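Local coordinates for conserved domain protein (Streptococcus pneumoniae, PDB 2FI0), which is of unknown function, a small, largely helical protein of the DUF1858 family with a short two-stranded parallel sheet, at residues T61-D64 / K65-R68; R48-S51 / L52-S56. All coordinates share one frame; numbering follows the deposited sequence.

How the contacts relate
Both contacts are helix beginnings, and they come one after the other in the chain: contact 2 (48-51 with 52-56) starts helix 52-59, and contact 1 (61-64 with 65-68) starts helix 63-72, the next helix along. Their centres lie about 13 Å apart. S56 joins them, since M63 and I66 of contact 1 both pack on it, with I66 CD1 3.3 Å from S56 CB, and T61 N probably donates a hydrogen bond to S56 O. The start of helix 63-72 and the residues just before it are thus packed against S56, just past the first turn of helix 52-59. Contact 2 is partly buried, while contact 1 lies nearer the surface.

Contact 1. Residues T61-D64 / K65-R68; sequences TPMD and KIVR
At M63 the side chain leaves with CG opposite the backbone N (chi1 -172°) and bends at the next two torsions, which curls the thioether back over the helix it belongs to. Its CE ends 3.6 Å from I66 CD1, and SD rests 3.9 Å from V67 CG2, the M63 chain crossing V67 at about a right angle. From the loop before the helix, T61 sets its methyl CG2 3.8 Å from I66 CG1, so I66 has apolar neighbours from both T61 and M63, and S56 of helix 52-59 adds to its packing. The hydroxyl of T61 takes no part in this cluster; OG1 is hydrogen-bonded to L32 O. This is the N-terminal turn of helix 63-72, with P62 in the N-cap position. The P62 carbonyl is held loosely, by weak bonds from K65 N and I66 N. From M63 onward the i to i+4 bonds are short and nearly straight: V67 N reaches M63 O at 2.8 Å (167°), and R68 N donates to D64 O at 2.9 Å. The R68 side chain leaves the backbone alongside that same carbonyl, its CG 3.2 Å from D64 O. L80 touches both M63 and V67, bringing the C-terminal tail against this side of the helix.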
loop_
_atom_site.group_PDB
_atom_site.type_symbol
_atom_site.label_atom_id
_atom_site.label_comp_id
_atom_site.label_asym_id
_atom_site.label_seq_id
_atom_site.Cartn_x
_atom_site.Cartn_y
_atom_site.Cartn_z
ATOM N N THR A 61 6.852 -5.829 -7.885
ATOM C CA THR A 61 5.425 -5.893 -8.208
ATOM C C THR A 61 5.064 -4.702 -9.111
ATOM O O THR A 61 5.236 -3.548 -8.707
ATOM C CB THR A 61 4.523 -5.830 -6.942
ATOM O OG1 THR A 61 4.931 -6.824 -5.996
ATOM C CG2 THR A 61 3.053 -6.066 -7.311
ATOM N N PRO A 62 4.564 -4.969 -10.329
ATOM C CA PRO A 62 4.164 -3.863 -11.205
ATOM C C PRO A 62 3.074 -3.004 -10.573
ATOM O O PRO A 62 2.164 -3.532 -9.942
ATOM C CB PRO A 62 3.639 -4.566 -12.463
ATOM C CG PRO A 62 4.183 -5.928 -12.407
ATOM C CD PRO A 62 4.332 -6.277 -10.958
ATOM N N MET A 63 3.182 -1.688 -10.721
ATOM C CA MET A 63 2.178 -0.787 -10.150
ATOM C C MET A 63 0.777 -1.097 -10.656
ATOM O O MET A 63 -0.172 -1.036 -9.890
ATOM C CB MET A 63 2.514 0.690 -10.425
ATOM C CG MET A 63 1.593 1.704 -9.676
ATOM S SD MET A 63 1.250 1.348 -7.897
ATOM C CE MET A 63 2.850 0.812 -7.379
ATOM N N ASP A 64 0.637 -1.428 -11.935
ATOM C CA ASP A 64 -0.683 -1.777 -12.468
ATOM C C ASP A 64 -1.348 -2.918 -11.682
ATOM O O ASP A 64 -2.547 -2.903 -11.468
ATOM C CB ASP A 64 -0.600 -2.130 -13.958
ATOM C CG ASP A 64 -0.129 -0.948 -14.820
ATOM O OD1 ASP A 64 0.128 -1.138 -16.043
ATOM O OD2 ASP A 64 -0.007 0.177 -14.274
ATOM N N LYS A 65 -0.561 -3.900 -11.257
ATOM C CA LYS A 65 -1.059 -5.021 -10.466
ATOM C C LYS A 65 -1.590 -4.518 -9.116
ATOM O O LYS A 65 -2.656 -4.929 -8.679
ATOM C CB LYS A 65 0.064 -6.056 -10.281
ATOM C CG LYS A 65 -0.181 -7.164 -9.257
ATOM C CD LYS A 65 -0.770 -8.410 -9.878
ATOM C CE LYS A 65 -0.860 -9.539 -8.864
ATOM N NZ LYS A 65 -1.898 -10.520 -9.288
ATOM N N ILE A 66 -0.844 -3.618 -8.480
ATOM C CA ILE A 66 -1.249 -3.025 -7.216
ATOM C C ILE A 66 -2.497 -2.185 -7.350
ATOM O O ILE A 66 -3.396 -2.304 -6.528
ATOM C CB ILE A 66 -0.110 -2.169 -6.602
ATOM C CG1 ILE A 66 1.015 -3.094 -6.123
ATOM C CG2 ILE A 66 -0.640 -1.294 -5.444
ATOM C CD1 ILE A 66 2.348 -2.456 -6.042
ATOM N N VAL A 67 -2.556 -1.344 -8.387
ATOM C CA VAL A 67 -3.721 -0.490 -8.611
ATOM C C VAL A 67 -4.976 -1.324 -8.890
ATOM O O VAL A 67 -6.010 -1.097 -8.281
ATOM C CB VAL A 67 -3.471 0.563 -9.710
ATOM C CG1 VAL A 67 -4.745 1.363 -10.009
ATOM C CG2 VAL A 67 -2.364 1.517 -9.261
ATOM N N ARG A 68 -4.861 -2.320 -9.759
ATOM C CA ARG A 68 -5.987 -3.226 -10.068
ATOM C C ARG A 68 -6.514 -3.921 -8.814
ATOM O O ARG A 68 -7.714 -4.007 -8.583
ATOM C CB ARG A 68 -5.543 -4.331 -11.018
ATOM C CG ARG A 68 -5.401 -3.938 -12.452
ATOM C CD ARG A 68 -4.945 -5.151 -13.285
ATOM N NE ARG A 68 -5.881 -5.217 -14.370
ATOM C CZ ARG A 68 -6.705 -6.207 -14.649
ATOM N NH1 ARG A 68 -6.689 -7.375 -14.032
ATOM N NH2 ARG A 68 -7.506 -6.022 -15.649
#

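Contact 2. Residues R48-S51 / L52-S56; sequences RKVS and LKQGS
Beyond the weakly bonded turn around R48 and K49 the backbone runs extended through V50 and S51, and turns into helix 52-59, where G55 N closes the first turn on S51 O at 2.7 Å. S51 and Q54 then bind each other twice. With OG of S51 held between its own N and carbonyl carbon (chi1 64°), the hydroxyl oxygen faces the open start of the helix and accepts from Q54 N at 3.1 Å in an almost straight bond of 172°. In return the Q54 side chain, stretched out past CG, reaches back so that OE1 takes the amide proton of S51 N at 2.8 Å. That N-H arrives in the plane of the side-chain amide, on a lone pair of OE1, which should help fix the rotation of the amide group. OE1 also lies 3.2 Å from S51 OG, at best a weak bond. The Q54 side chain and V50 run antiparallel alongside one another, Q54 CB 3.4 Å from V50 CG2. The same methyl comes 3.2 Å from G55 N, packing V50 closely over the first turn. L52 points away from the cap and packs on V11, V15 and F34, while K53 carries its ammonium to a salt bridge with D81, the C-terminal residue, and a hydrogen bond to G79 O. Reciprocal bonding of this kind, side chain of the N-cap residue to the backbone N three residues on and side chain of that residue back to the N-cap N, is the capping box, here with S51 as N-cap of helix 52-59 and Q54 as its partner.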
loop_
_atom_site.group_PDB
_atom_site.type_symbol
_atom_site.label_atom_id
_atom_site.label_comp_id
_atom_site.label_asym_id
_atom_site.label_seq_id
_atom_site.Cartn_x
_atom_site.Cartn_y
_atom_site.Cartn_z
ATOM N N ARG A 48 7.999 3.112 7.194
ATOM C CA ARG A 48 7.982 4.571 7.354
ATOM C C ARG A 48 8.914 5.277 6.329
ATOM O O ARG A 48 8.816 6.485 6.105
ATOM C CB ARG A 48 8.252 4.987 8.819
ATOM C CG ARG A 48 6.969 5.439 9.579
ATOM C CD ARG A 48 6.591 4.619 10.822
ATOM N NE ARG A 48 7.068 5.260 12.061
ATOM C CZ ARG A 48 6.556 5.105 13.291
ATOM N NH1 ARG A 48 5.521 4.304 13.539
ATOM N NH2 ARG A 48 7.098 5.770 14.301
ATOM N N LYS A 49 9.788 4.507 5.688
ATOM C CA LYS A 49 10.712 5.036 4.689
ATOM C C LYS A 49 10.241 4.811 3.251
ATOM O O LYS A 49 10.679 5.515 2.330
ATOM C CB LYS A 49 12.075 4.366 4.847
ATOM C CG LYS A 49 12.749 4.597 6.175
ATOM C CD LYS A 49 13.880 3.583 6.367
ATOM C CE LYS A 49 14.848 4.004 7.455
ATOM N NZ LYS A 49 15.846 2.927 7.767
ATOM N N VAL A 50 9.384 3.817 3.039
ATOM C CA VAL A 50 9.034 3.420 1.681
ATOM C C VAL A 50 7.539 3.631 1.421
ATOM O O VAL A 50 6.704 3.302 2.257
ATOM C CB VAL A 50 9.508 1.948 1.389
ATOM C CG1 VAL A 50 8.549 0.902 1.940
ATOM C CG2 VAL A 50 9.688 1.733 -0.077
ATOM N N SER A 51 7.213 4.214 0.272
ATOM C CA SER A 51 5.827 4.309 -0.178
ATOM C C SER A 51 5.446 3.068 -0.972
ATOM O O SER A 51 6.296 2.210 -1.244
ATOM C CB SER A 51 5.634 5.559 -1.036
ATOM O OG SER A 51 6.389 5.487 -2.222
ATOM N N LEU A 52 4.175 2.959 -1.350
ATOM C CA LEU A 52 3.745 1.854 -2.226
ATOM C C LEU A 52 4.416 1.932 -3.584
ATOM O O LEU A 52 4.744 0.914 -4.188
ATOM C CB LEU A 52 2.226 1.830 -2.409
ATOM C CG LEU A 52 1.443 1.396 -1.160
ATOM C CD1 LEU A 52 -0.038 1.472 -1.430
ATOM C CD2 LEU A 52 1.821 -0.011 -0.753
ATOM N N LYS A 53 4.613 3.150 -4.063
ATOM C CA LYS A 53 5.276 3.359 -5.340
ATOM C C LYS A 53 6.744 2.908 -5.267
ATOM O O LYS A 53 7.198 2.167 -6.121
ATOM C CB LYS A 53 5.173 4.825 -5.721
ATOM C CG LYS A 53 5.519 5.112 -7.139
ATOM C CD LYS A 53 5.494 6.615 -7.424
ATOM C CE LYS A 53 4.127 7.213 -7.232
ATOM N NZ LYS A 53 4.076 8.566 -7.832
ATOM N N GLN A 54 7.462 3.349 -4.235
ATOM C CA GLN A 54 8.858 2.935 -4.006
ATOM C C GLN A 54 8.954 1.433 -3.711
ATOM O O GLN A 54 9.747 0.708 -4.315
ATOM C CB GLN A 54 9.466 3.737 -2.851
ATOM C CG GLN A 54 9.687 5.222 -3.161
ATOM C CD GLN A 54 9.779 6.107 -1.914
ATOM O OE1 GLN A 54 9.233 5.795 -0.858
ATOM N NE2 GLN A 54 10.456 7.234 -2.053
ATOM N N GLY A 55 8.120 0.974 -2.794
ATOM C CA GLY A 55 8.060 -0.424 -2.419
ATOM C C GLY A 55 7.782 -1.389 -3.555
ATOM O O GLY A 55 8.354 -2.478 -3.587
ATOM N N SER A 56 6.913 -1.006 -4.484
ATOM C CA SER A 56 6.575 -1.865 -5.620
ATOM C C SER A 56 7.780 -2.113 -6.535
ATOM O O SER A 56 7.961 -3.215 -7.077
ATOM C CB SER A 56 5.413 -1.258 -6.426
ATOM O OG SER A 56 5.820 -0.139 -7.203
#